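Local coordinates for protein PLP-Dependent L-Arginine Hydroxylase MppP (Streptomyces wadayamensis, PDB 6C92) that uses pyridoxal 5'-phosphate to hydroxylate L-arginine, on a scaffold of the class I aminotransferase family, at residues P113-I118 with R337-A342. Sequence-based numbering, arbitrary orientation.
Sequences PTFDNI and RQFHWA. With EQJ ((E)-N~2~-({3-hydroxy-2-methyl-5-[(phosphonooxy)methyl]pyridin-4-yl}methylidene)-L-arginine), chain E.
Phe115 and Phe339 meet because their first torsions bring the rings together with the side chains crossing at a slant: CG of Phe115 stands anti to its backbone N (chi1 -176°), while that of Phe339 is anti to the carbonyl carbon (chi1 -64°). CE1 of Phe339 comes to the edge of the Phe115 ring, 3.8 Å from CD1 of Phe115. A flat aromatic suits position 115, since one face is turned to the external aldimine of pyridoxal phosphate and L-arginine, with Phe115 CZ 3.3 Å from EQJ C17 on the arginine chain, and Asp116 OD1 lies over the opposite face, toward the rim. An alanine here would probably leave that substrate chain free to shift and take from the Phe339 ring an apolar neighbour.

The backbones are joined by a somewhat bent hydrogen bond from Thr114 N to Phe339 O (3.1 Å, 149° at the hydrogen), the donor tilted from the carbonyl plane. Proline, compact and preceded by a cis peptide, suits the place before Thr114: Pro113 CB sits over the middle of the His340 imidazole, 3.6 Å from the ring centroid, a CH-pi contact. Thr114 offers its methyl to the indole, CG2 lying 3.8 Å from Trp341 NE1, while its hydroxyl bonds Asn159 and Thr156. Asp116, whose carboxylate suits a residue seen to bind magnesium in this protein, packs CB against Gln338 O at 3.2 Å, and its OD2 accepts a bond from Leu11 N.

The contact thus ties the turn between strand 107-112 and helix 116-124 to the loop between strands 334-335 and 350-354. Helix 11-16 lies against both phenylalanines through Leu11, and Trp341 gives its indole N-H to Val111 O of strand 107-112 and touches strand 128-133 as well.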
ATOM      1  N   PRO A 113      -9.050 -24.502  -3.169  1.00 23.09           N
ATOM      2  CA  PRO A 113      -9.118 -23.108  -3.625  1.00 21.60           C
ATOM      3  C   PRO A 113      -8.558 -22.128  -2.600  1.00 21.57           C
ATOM      4  O   PRO A 113      -8.303 -22.515  -1.463  1.00 23.79           O
ATOM      5  CB  PRO A 113     -10.627 -22.886  -3.803  1.00 27.03           C
ATOM      6  CG  PRO A 113     -11.218 -23.676  -2.701  1.00 25.54           C
ATOM      7  CD  PRO A 113     -10.344 -24.933  -2.599  1.00 30.00           C
ATOM      8  N   THR A 114      -8.361 -20.879  -3.007  1.00 23.98           N
ATOM      9  CA  THR A 114      -8.097 -19.801  -2.063  1.00 21.50           C
ATOM     10  C   THR A 114      -8.371 -18.489  -2.780  1.00 25.42           C
ATOM     11  O   THR A 114      -8.707 -18.474  -3.969  1.00 23.09           O
ATOM     12  CB  THR A 114      -6.668 -19.888  -1.502  1.00 21.87           C
ATOM     13  OG1 THR A 114      -6.575 -19.129  -0.288  1.00 24.55           O
ATOM     14  CG2 THR A 114      -5.642 -19.381  -2.478  1.00 19.50           C
ATOM     15  N   PHE A 115      -8.229 -17.372  -2.060  1.00 21.30           N
ATOM     16  CA  PHE A 115      -8.516 -16.105  -2.719  1.00 27.10           C
ATOM     17  C   PHE A 115      -7.559 -15.886  -3.892  1.00 25.57           C
ATOM     18  O   PHE A 115      -6.347 -16.107  -3.787  1.00 23.61           O
ATOM     19  CB  PHE A 115      -8.446 -14.914  -1.759  1.00 33.80           C
ATOM     20  CG  PHE A 115      -8.842 -13.621  -2.448  1.00 57.05           C
ATOM     21  CD1 PHE A 115     -10.128 -13.477  -2.971  1.00 56.76           C
ATOM     22  CD2 PHE A 115      -7.922 -12.607  -2.667  1.00 68.46           C
ATOM     23  CE1 PHE A 115     -10.501 -12.328  -3.653  1.00 69.78           C
ATOM     24  CE2 PHE A 115      -8.292 -11.451  -3.348  1.00 76.84           C
ATOM     25  CZ  PHE A 115      -9.583 -11.315  -3.842  1.00 77.21           C
ATOM     26  N   ASP A 116      -8.104 -15.438  -5.024  1.00 26.05           N
ATOM     27  CA  ASP A 116      -7.362 -15.558  -6.266  1.00 27.86           C
ATOM     28  C   ASP A 116      -6.207 -14.569  -6.379  1.00 25.30           C
ATOM     29  O   ASP A 116      -5.254 -14.853  -7.114  1.00 23.58           O
ATOM     30  CB  ASP A 116      -8.313 -15.454  -7.481  1.00 33.18           C
ATOM     31  CG  ASP A 116      -8.822 -14.033  -7.758  1.00 34.38           C
ATOM     32  OD1 ASP A 116      -8.856 -13.195  -6.843  1.00 35.53           O
ATOM     33  OD2 ASP A 116      -9.203 -13.773  -8.925  1.00 32.63           O
ATOM     34  N   ASN A 117      -6.216 -13.439  -5.654  1.00 22.62           N
ATOM     35  CA  ASN A 117      -5.071 -12.549  -5.834  1.00 24.03           C
ATOM     36  C   ASN A 117      -3.810 -13.117  -5.191  1.00 20.24           C
ATOM     37  O   ASN A 117      -2.709 -12.693  -5.546  1.00 21.53           O
ATOM     38  CB  ASN A 117      -5.388 -11.130  -5.328  1.00 26.14           C
ATOM     39  CG  ASN A 117      -4.976 -10.900  -3.892  1.00 32.39           C
ATOM     40  OD1 ASN A 117      -5.046 -11.802  -3.060  1.00 31.17           O
ATOM     41  ND2 ASN A 117      -4.570  -9.665  -3.583  1.00 25.56           N
ATOM     42  N   ILE A 118      -3.923 -14.108  -4.299  1.00 20.12           N
ATOM     43  CA  ILE A 118      -2.714 -14.791  -3.827  1.00 18.84           C
ATOM     44  C   ILE A 118      -2.042 -15.504  -4.994  1.00 24.97           C
ATOM     45  O   ILE A 118      -0.837 -15.344  -5.248  1.00 18.22           O
ATOM     46  CB  ILE A 118      -3.052 -15.759  -2.678  1.00 19.03           C
ATOM     47  CG1 ILE A 118      -3.632 -14.956  -1.501  1.00 26.19           C
ATOM     48  CG2 ILE A 118      -1.809 -16.530  -2.264  1.00 19.03           C
ATOM     49  CD1 ILE A 118      -4.174 -15.799  -0.349  1.00 32.99           C
ATOM     50  N   ARG A 337     -15.794 -19.605  -9.475  1.00 31.53           N
ATOM     51  CA  ARG A 337     -14.809 -20.186 -10.384  1.00 35.01           C
ATOM     52  C   ARG A 337     -13.394 -19.746 -10.045  1.00 36.37           C
ATOM     53  O   ARG A 337     -12.473 -20.566  -9.985  1.00 28.58           O
ATOM     54  CB  ARG A 337     -15.129 -19.801 -11.827  1.00 36.60           C
ATOM     55  CG  ARG A 337     -16.188 -20.646 -12.456  1.00 38.83           C
ATOM     56  CD  ARG A 337     -16.530 -20.129 -13.832  1.00 39.32           C
ATOM     57  NE  ARG A 337     -15.440 -20.335 -14.784  1.00 36.60           N
ATOM     58  CZ  ARG A 337     -15.178 -21.490 -15.389  1.00 46.98           C
ATOM     59  NH1 ARG A 337     -15.915 -22.560 -15.135  1.00 44.71           N
ATOM     60  NH2 ARG A 337     -14.166 -21.575 -16.250  1.00 45.75           N
ATOM     61  N   GLN A 338     -13.193 -18.452  -9.849  1.00 32.10           N
ATOM     62  CA  GLN A 338     -11.832 -17.945  -9.823  1.00 38.45           C
ATOM     63  C   GLN A 338     -11.107 -18.222  -8.506  1.00 30.79           C
ATOM     64  O   GLN A 338      -9.878 -18.091  -8.462  1.00 27.40           O
ATOM     65  CB  GLN A 338     -11.858 -16.455 -10.174  1.00 43.10           C
ATOM     66  CG  GLN A 338     -11.840 -16.243 -11.720  1.00 41.87           C
ATOM     67  CD  GLN A 338     -12.283 -14.853 -12.172  1.00 43.99           C
ATOM     68  OE1 GLN A 338     -13.222 -14.280 -11.623  1.00 36.96           O
ATOM     69  NE2 GLN A 338     -11.607 -14.313 -13.188  1.00 37.76           N
ATOM     70  N   PHE A 339     -11.816 -18.634  -7.448  1.00 26.32           N
ATOM     71  CA  PHE A 339     -11.134 -19.148  -6.260  1.00 28.63           C
ATOM     72  C   PHE A 339     -10.426 -20.463  -6.555  1.00 23.61           C
ATOM     73  O   PHE A 339      -9.437 -20.804  -5.894  1.00 25.16           O
ATOM     74  CB  PHE A 339     -12.127 -19.370  -5.114  1.00 31.46           C
ATOM     75  CG  PHE A 339     -12.782 -18.127  -4.624  1.00 30.92           C
ATOM     76  CD1 PHE A 339     -12.182 -17.339  -3.656  1.00 25.52           C
ATOM     77  CD2 PHE A 339     -14.010 -17.748  -5.124  1.00 34.01           C
ATOM     78  CE1 PHE A 339     -12.792 -16.208  -3.200  1.00 25.98           C
ATOM     79  CE2 PHE A 339     -14.636 -16.593  -4.664  1.00 29.62           C
ATOM     80  CZ  PHE A 339     -14.029 -15.824  -3.707  1.00 25.35           C
ATOM     81  N   HIS A 340     -10.930 -21.218  -7.523  1.00 22.73           N
ATOM     82  CA  HIS A 340     -10.303 -22.472  -7.921  1.00 25.00           C
ATOM     83  C   HIS A 340      -9.314 -22.155  -9.031  1.00 27.73           C
ATOM     84  O   HIS A 340      -9.510 -22.448 -10.218  1.00 27.27           O
ATOM     85  CB  HIS A 340     -11.367 -23.486  -8.324  1.00 30.32           C
ATOM     86  CG  HIS A 340     -12.332 -23.781  -7.219  1.00 30.77           C
ATOM     87  ND1 HIS A 340     -12.198 -24.873  -6.386  1.00 31.23           N
ATOM     88  CD2 HIS A 340     -13.404 -23.086  -6.759  1.00 32.38           C
ATOM     89  CE1 HIS A 340     -13.173 -24.863  -5.492  1.00 34.19           C
ATOM     90  NE2 HIS A 340     -13.910 -23.783  -5.688  1.00 32.23           N
ATOM     91  N   TRP A 341      -8.220 -21.533  -8.582  1.00 25.48           N
ATOM     92  CA  TRP A 341      -7.278 -20.854  -9.452  1.00 25.65           C
ATOM     93  C   TRP A 341      -6.515 -21.823 -10.334  1.00 30.73           C
ATOM     94  O   TRP A 341      -5.863 -21.385 -11.284  1.00 31.90           O
ATOM     95  CB  TRP A 341      -6.308 -20.030  -8.604  1.00 26.63           C
ATOM     96  CG  TRP A 341      -5.643 -20.823  -7.511  1.00 27.20           C
ATOM     97  CD1 TRP A 341      -6.016 -20.861  -6.204  1.00 20.92           C
ATOM     98  CD2 TRP A 341      -4.505 -21.699  -7.627  1.00 21.88           C
ATOM     99  NE1 TRP A 341      -5.195 -21.708  -5.496  1.00 23.79           N
ATOM    100  CE2 TRP A 341      -4.258 -22.234  -6.349  1.00 20.90           C
ATOM    101  CE3 TRP A 341      -3.674 -22.088  -8.689  1.00 20.77           C
ATOM    102  CZ2 TRP A 341      -3.230 -23.130  -6.108  1.00 20.51           C
ATOM    103  CZ3 TRP A 341      -2.646 -22.972  -8.434  1.00 24.72           C
ATOM    104  CH2 TRP A 341      -2.430 -23.478  -7.158  1.00 24.93           C
ATOM    105  N   ALA A 342      -6.559 -23.117 -10.018  1.00 25.75           N
ATOM    106  CA  ALA A 342      -5.900 -24.137 -10.819  1.00 22.60           C
ATOM    107  C   ALA A 342      -6.871 -24.870 -11.722  1.00 29.94           C
ATOM    108  O   ALA A 342      -6.443 -25.463 -12.717  1.00 35.33           O
ATOM    109  CB  ALA A 342      -5.202 -25.168  -9.918  1.00 29.29           C
TER
HETATM  110  C01 EQJ E 401      -7.070 -14.530   2.413  1.00 29.38           C
HETATM  111  C02 EQJ E 401      -6.886 -13.084   1.962  1.00 32.31           C
HETATM  112  C04 EQJ E 401      -5.406 -11.285   1.712  1.00 28.48           C
HETATM  113  C05 EQJ E 401      -6.417 -10.507   1.174  1.00 34.80           C
HETATM  114  C06 EQJ E 401      -6.113  -9.039   0.719  1.00 29.82           C
HETATM  115  C12 EQJ E 401      -7.725 -11.044   0.996  1.00 51.62           C
HETATM  116  C13 EQJ E 401      -8.841 -10.155   0.426  1.00 63.35           C
HETATM  117  C15 EQJ E 401     -11.286  -9.714   0.153  1.00 50.66           C
HETATM  118  C16 EQJ E 401     -10.949  -8.469  -0.723  1.00 43.61           C
HETATM  119  C17 EQJ E 401     -10.226  -8.651  -2.078  1.00 40.02           C
HETATM  120  C18 EQJ E 401      -9.864  -7.242  -2.615  1.00 31.67           C
HETATM  121  C20 EQJ E 401      -7.594  -7.227  -3.846  1.00 37.08           C
HETATM  122  C23 EQJ E 401     -12.342 -10.629  -0.475  1.00 31.41           C
HETATM  123  C26 EQJ E 401      -7.954 -12.354   1.422  1.00 48.64           C
HETATM  124  N03 EQJ E 401      -5.675 -12.552   2.089  1.00 22.75           N
HETATM  125  N14 EQJ E 401     -10.106 -10.494   0.575  1.00 56.06           N
HETATM  126  N19 EQJ E 401      -9.069  -7.324  -3.851  1.00 26.21           N
HETATM  127  N21 EQJ E 401      -6.971  -7.070  -2.576  1.00 24.80           N
HETATM  128  N22 EQJ E 401      -6.876  -7.301  -4.952  1.00 32.03           N
HETATM  129  O07 EQJ E 401      -6.901  -8.153   1.483  1.00 21.69           O
HETATM  130  O09 EQJ E 401      -7.767  -6.298  -0.075  1.00 20.58           O
HETATM  131  O10 EQJ E 401      -7.148  -5.765   2.316  1.00 19.91           O
HETATM  132  O11 EQJ E 401      -5.430  -6.305   0.595  1.00 17.98           O
HETATM  133  O24 EQJ E 401     -12.323 -11.841  -0.233  1.00 29.27           O
HETATM  134  O25 EQJ E 401     -13.255 -10.185  -1.209  1.00 27.42           O
HETATM  135  O27 EQJ E 401      -9.198 -12.923   1.296  1.00 41.86           O
HETATM  136  P08 EQJ E 401      -6.840  -6.557   1.049  1.00 20.46           P